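Local coordinates for protein alpha-1,3-glucanase (Bacillus circulans, PDB 5ZRU) that probably hydrolyses alpha-1,3-glucan through its GH87-type catalytic unit, which binds calcium and zinc ions, at residues G450-S464 against N486-R499. Sequence-based numbering, arbitrary orientation.
Sequences GIVFSDTTIINSGTS and NVTFTNIDIINTQR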
# COMPACT_ATOMS: atom_id res chain seq x y z
N GLY A 450 -3.39 3.01 -25.57
CA GLY A 450 -4.53 3.33 -24.75
C GLY A 450 -4.39 2.77 -23.35
O GLY A 450 -4.03 1.61 -23.18
N ILE A 451 -4.68 3.60 -22.35
CA ILE A 451 -4.69 3.22 -20.95
C ILE A 451 -6.11 3.43 -20.43
O ILE A 451 -6.78 4.39 -20.82
CB ILE A 451 -3.66 4.07 -20.16
CG1 ILE A 451 -2.24 3.56 -20.43
CG2 ILE A 451 -3.99 4.13 -18.66
CD1 ILE A 451 -1.14 4.50 -19.93
N VAL A 452 -6.57 2.52 -19.56
CA VAL A 452 -7.96 2.53 -19.11
C VAL A 452 -8.00 2.50 -17.59
O VAL A 452 -7.32 1.68 -16.96
CB VAL A 452 -8.75 1.33 -19.67
CG1 VAL A 452 -10.11 1.23 -19.00
CG2 VAL A 452 -8.90 1.46 -21.18
N PHE A 453 -8.81 3.39 -17.00
CA PHE A 453 -9.25 3.30 -15.61
C PHE A 453 -10.75 3.09 -15.61
O PHE A 453 -11.47 3.82 -16.30
CB PHE A 453 -8.92 4.57 -14.82
CG PHE A 453 -7.44 4.86 -14.71
CD1 PHE A 453 -6.79 5.59 -15.69
CD2 PHE A 453 -6.72 4.43 -13.61
CE1 PHE A 453 -5.44 5.88 -15.59
CE2 PHE A 453 -5.37 4.70 -13.50
CZ PHE A 453 -4.72 5.43 -14.49
N SER A 454 -11.24 2.11 -14.85
CA SER A 454 -12.68 1.92 -14.88
C SER A 454 -13.18 1.32 -13.57
O SER A 454 -12.41 0.74 -12.79
CB SER A 454 -13.12 1.01 -16.03
OG SER A 454 -12.93 -0.35 -15.69
N ASP A 455 -14.48 1.48 -13.36
CA ASP A 455 -15.23 0.75 -12.35
C ASP A 455 -14.61 0.93 -10.97
O ASP A 455 -14.29 -0.03 -10.28
CB ASP A 455 -15.34 -0.72 -12.74
CG ASP A 455 -16.16 -0.91 -14.00
OD1 ASP A 455 -17.40 -0.86 -13.90
OD2 ASP A 455 -15.56 -1.07 -15.09
N THR A 456 -14.41 2.18 -10.58
CA THR A 456 -13.58 2.45 -9.41
C THR A 456 -14.24 3.50 -8.54
O THR A 456 -14.80 4.47 -9.05
CB THR A 456 -12.17 2.89 -9.85
OG1 THR A 456 -11.48 1.76 -10.41
CG2 THR A 456 -11.36 3.44 -8.66
N THR A 457 -14.19 3.27 -7.23
CA THR A 457 -14.73 4.19 -6.24
C THR A 457 -13.58 4.84 -5.48
O THR A 457 -12.67 4.15 -5.02
CB THR A 457 -15.66 3.47 -5.27
OG1 THR A 457 -16.78 2.96 -6.00
CG2 THR A 457 -16.17 4.41 -4.16
N ILE A 458 -13.63 6.17 -5.37
CA ILE A 458 -12.59 6.98 -4.76
C ILE A 458 -13.25 7.78 -3.65
O ILE A 458 -14.30 8.40 -3.88
CB ILE A 458 -11.94 7.92 -5.79
CG1 ILE A 458 -11.16 7.13 -6.83
CG2 ILE A 458 -11.09 8.98 -5.08
CD1 ILE A 458 -10.82 7.94 -8.10
N ILE A 459 -12.65 7.77 -2.46
CA ILE A 459 -13.29 8.36 -1.28
C ILE A 459 -12.25 9.17 -0.50
O ILE A 459 -11.17 8.66 -0.19
CB ILE A 459 -13.93 7.29 -0.37
CG1 ILE A 459 -14.95 6.46 -1.14
CG2 ILE A 459 -14.60 7.94 0.85
CD1 ILE A 459 -15.57 5.33 -0.31
N ASN A 460 -12.60 10.42 -0.17
CA ASN A 460 -11.80 11.25 0.74
C ASN A 460 -10.38 11.47 0.22
O ASN A 460 -9.43 11.56 1.01
CB ASN A 460 -11.73 10.64 2.15
CG ASN A 460 -13.08 10.51 2.80
OD1 ASN A 460 -14.02 11.24 2.49
ND2 ASN A 460 -13.19 9.56 3.73
N SER A 461 -10.22 11.58 -1.09
CA SER A 461 -8.88 11.66 -1.68
C SER A 461 -8.68 13.02 -2.36
O SER A 461 -9.53 13.91 -2.30
CB SER A 461 -8.66 10.49 -2.65
OG SER A 461 -8.70 9.27 -1.93
N GLY A 462 -7.53 13.17 -3.01
CA GLY A 462 -7.07 14.49 -3.41
C GLY A 462 -6.46 15.21 -2.22
O GLY A 462 -6.51 14.74 -1.08
N THR A 463 -5.87 16.37 -2.48
CA THR A 463 -5.27 17.12 -1.38
C THR A 463 -5.09 18.58 -1.78
O THR A 463 -5.07 18.93 -2.96
CB THR A 463 -3.90 16.54 -0.97
OG1 THR A 463 -3.46 17.16 0.26
CG2 THR A 463 -2.85 16.80 -2.07
N SER A 464 -4.96 19.43 -0.77
CA SER A 464 -4.47 20.79 -0.96
C SER A 464 -2.99 20.93 -0.60
O SER A 464 -2.42 22.01 -0.81
CB SER A 464 -5.29 21.79 -0.13
OG SER A 464 -6.59 21.98 -0.68
N ASN A 486 -4.02 9.36 -24.74
CA ASN A 486 -4.79 8.13 -24.93
C ASN A 486 -5.12 7.45 -23.59
O ASN A 486 -4.65 6.36 -23.25
CB ASN A 486 -4.06 7.16 -25.87
CG ASN A 486 -3.92 7.72 -27.28
OD1 ASN A 486 -4.72 8.54 -27.73
ND2 ASN A 486 -2.88 7.28 -27.99
N VAL A 487 -5.99 8.12 -22.83
CA VAL A 487 -6.42 7.64 -21.52
C VAL A 487 -7.93 7.75 -21.45
O VAL A 487 -8.50 8.78 -21.84
CB VAL A 487 -5.77 8.43 -20.36
CG1 VAL A 487 -6.05 7.73 -19.04
CG2 VAL A 487 -4.26 8.57 -20.56
N THR A 488 -8.58 6.70 -20.97
CA THR A 488 -10.02 6.68 -20.79
C THR A 488 -10.33 6.31 -19.35
O THR A 488 -9.74 5.36 -18.82
CB THR A 488 -10.68 5.68 -21.74
OG1 THR A 488 -10.29 5.97 -23.09
CG2 THR A 488 -12.21 5.75 -21.63
N PHE A 489 -11.24 7.06 -18.73
CA PHE A 489 -11.78 6.80 -17.40
C PHE A 489 -13.26 6.50 -17.57
O PHE A 489 -13.99 7.32 -18.14
CB PHE A 489 -11.60 8.00 -16.47
CG PHE A 489 -10.18 8.40 -16.25
CD1 PHE A 489 -9.50 9.12 -17.21
CD2 PHE A 489 -9.54 8.07 -15.07
CE1 PHE A 489 -8.19 9.51 -17.00
CE2 PHE A 489 -8.23 8.44 -14.86
CZ PHE A 489 -7.55 9.16 -15.83
N THR A 490 -13.71 5.35 -17.07
CA THR A 490 -15.11 4.98 -17.26
C THR A 490 -15.69 4.41 -15.97
O THR A 490 -15.07 3.54 -15.34
CB THR A 490 -15.25 3.97 -18.40
OG1 THR A 490 -14.67 4.53 -19.59
CG2 THR A 490 -16.73 3.66 -18.66
N ASN A 491 -16.87 4.88 -15.57
CA ASN A 491 -17.55 4.37 -14.38
C ASN A 491 -16.70 4.61 -13.13
O ASN A 491 -16.25 3.68 -12.45
CB ASN A 491 -17.88 2.88 -14.53
CG ASN A 491 -19.05 2.64 -15.47
OD1 ASN A 491 -20.06 3.35 -15.42
ND2 ASN A 491 -18.93 1.63 -16.33
N ILE A 492 -16.45 5.88 -12.84
CA ILE A 492 -15.66 6.27 -11.67
C ILE A 492 -16.56 7.07 -10.75
O ILE A 492 -17.19 8.04 -11.18
CB ILE A 492 -14.43 7.11 -12.04
CG1 ILE A 492 -13.66 6.52 -13.23
CG2 ILE A 492 -13.53 7.32 -10.80
CD1 ILE A 492 -12.93 5.23 -12.95
N ASP A 493 -16.60 6.68 -9.47
CA ASP A 493 -17.31 7.44 -8.45
C ASP A 493 -16.27 8.12 -7.57
O ASP A 493 -15.39 7.45 -7.01
CB ASP A 493 -18.21 6.53 -7.62
CG ASP A 493 -19.34 5.94 -8.44
OD1 ASP A 493 -20.33 6.66 -8.68
OD2 ASP A 493 -19.21 4.79 -8.88
N ILE A 494 -16.35 9.45 -7.47
CA ILE A 494 -15.38 10.25 -6.74
C ILE A 494 -16.13 10.99 -5.64
O ILE A 494 -16.88 11.93 -5.92
CB ILE A 494 -14.63 11.23 -7.65
CG1 ILE A 494 -14.29 10.58 -9.01
CG2 ILE A 494 -13.35 11.71 -6.97
CD1 ILE A 494 -13.52 11.50 -9.99
N ILE A 495 -15.91 10.58 -4.39
CA ILE A 495 -16.75 10.98 -3.26
C ILE A 495 -15.94 11.78 -2.25
O ILE A 495 -14.87 11.34 -1.81
CB ILE A 495 -17.37 9.74 -2.60
CG1 ILE A 495 -18.22 8.98 -3.63
CG2 ILE A 495 -18.16 10.13 -1.35
CD1 ILE A 495 -18.43 7.54 -3.26
N ASN A 496 -16.48 12.94 -1.86
CA ASN A 496 -15.93 13.76 -0.77
C ASN A 496 -14.46 14.08 -0.97
O ASN A 496 -13.62 13.88 -0.08
CB ASN A 496 -16.17 13.09 0.58
CG ASN A 496 -17.56 13.35 1.12
OD1 ASN A 496 -18.20 14.33 0.73
ND2 ASN A 496 -18.05 12.46 1.99
N THR A 497 -14.15 14.64 -2.14
CA THR A 497 -12.78 15.00 -2.47
C THR A 497 -12.32 16.21 -1.66
O THR A 497 -13.09 17.14 -1.39
CB THR A 497 -12.67 15.28 -3.97
OG1 THR A 497 -12.83 14.05 -4.70
CG2 THR A 497 -11.31 15.90 -4.32
N GLN A 498 -11.05 16.19 -1.25
CA GLN A 498 -10.49 17.24 -0.40
C GLN A 498 -10.45 18.58 -1.13
O GLN A 498 -10.96 19.58 -0.63
CB GLN A 498 -9.09 16.82 0.08
CG GLN A 498 -9.12 15.50 0.88
CD GLN A 498 -7.78 15.12 1.48
OE1 GLN A 498 -6.93 15.98 1.75
NE2 GLN A 498 -7.57 13.82 1.69
N ARG A 499 -9.82 18.62 -2.30
CA ARG A 499 -9.82 19.84 -3.10
C ARG A 499 -10.59 19.58 -4.40
O ARG A 499 -11.80 19.37 -4.35
CB ARG A 499 -8.38 20.34 -3.36
CG ARG A 499 -8.31 21.79 -3.91
CD ARG A 499 -8.96 22.82 -2.94
NE ARG A 499 -8.71 24.20 -3.39
CZ ARG A 499 -7.56 24.84 -3.18
NH1 ARG A 499 -6.58 24.25 -2.53
NH2 ARG A 499 -7.40 26.09 -3.62
O HOH W 1 -7.84 4.36 -23.46
O HOH W 2 -16.56 0.21 -17.10
O HOH W 3 -12.35 11.65 -3.12
O HOH W 4 -4.37 15.38 2.13
O HOH W 5 -6.29 18.65 1.80
O HOH W 6 -3.39 24.12 -2.34
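Gln498 and Ser461 show how neighbouring coils of a right-handed parallel beta-helix, here in the pectate-lyase-like part of the catalytic unit, stay in step beyond their strands. The backbone N of Gln498 donates to Ser461 O, and its amide NE2 reaches Asn460 O (3.0 Å), which lies in the amide plane although the donor stands above the carbonyl plane. With the side chain extended beyond CG (chi2 -175°), OE1 receives two waters, one also bound to Thr463 OG1, the other to Ser464 N. Shortened to an alanine, this residue would probably leave Asn460 O without its amide donor and both waters without the OE1 they share. One residue on, Arg499 NH1 donates to Ser464 OG at 2.9 Å, 16° out of the guanidinium plane; Asp526 also bonds that hydroxyl. Parallel backbone bonding joins 451-454 to 487-490 and, past the corner at Asp455 and Asn491, 456-459 to 492-495. Inside the coil, the rings of Phe453 and Phe489 lie side by side and nearly parallel (planes 7° apart, centroids 4.8 Å apart) but slid so far that they barely overlap, with Ile475 and Leu477 against Phe489. Beyond the corner Ile458 CG2 lies beside Ile494 CG2, while Ile458 CD1 rests 3.9 Å from Ile492 CG2.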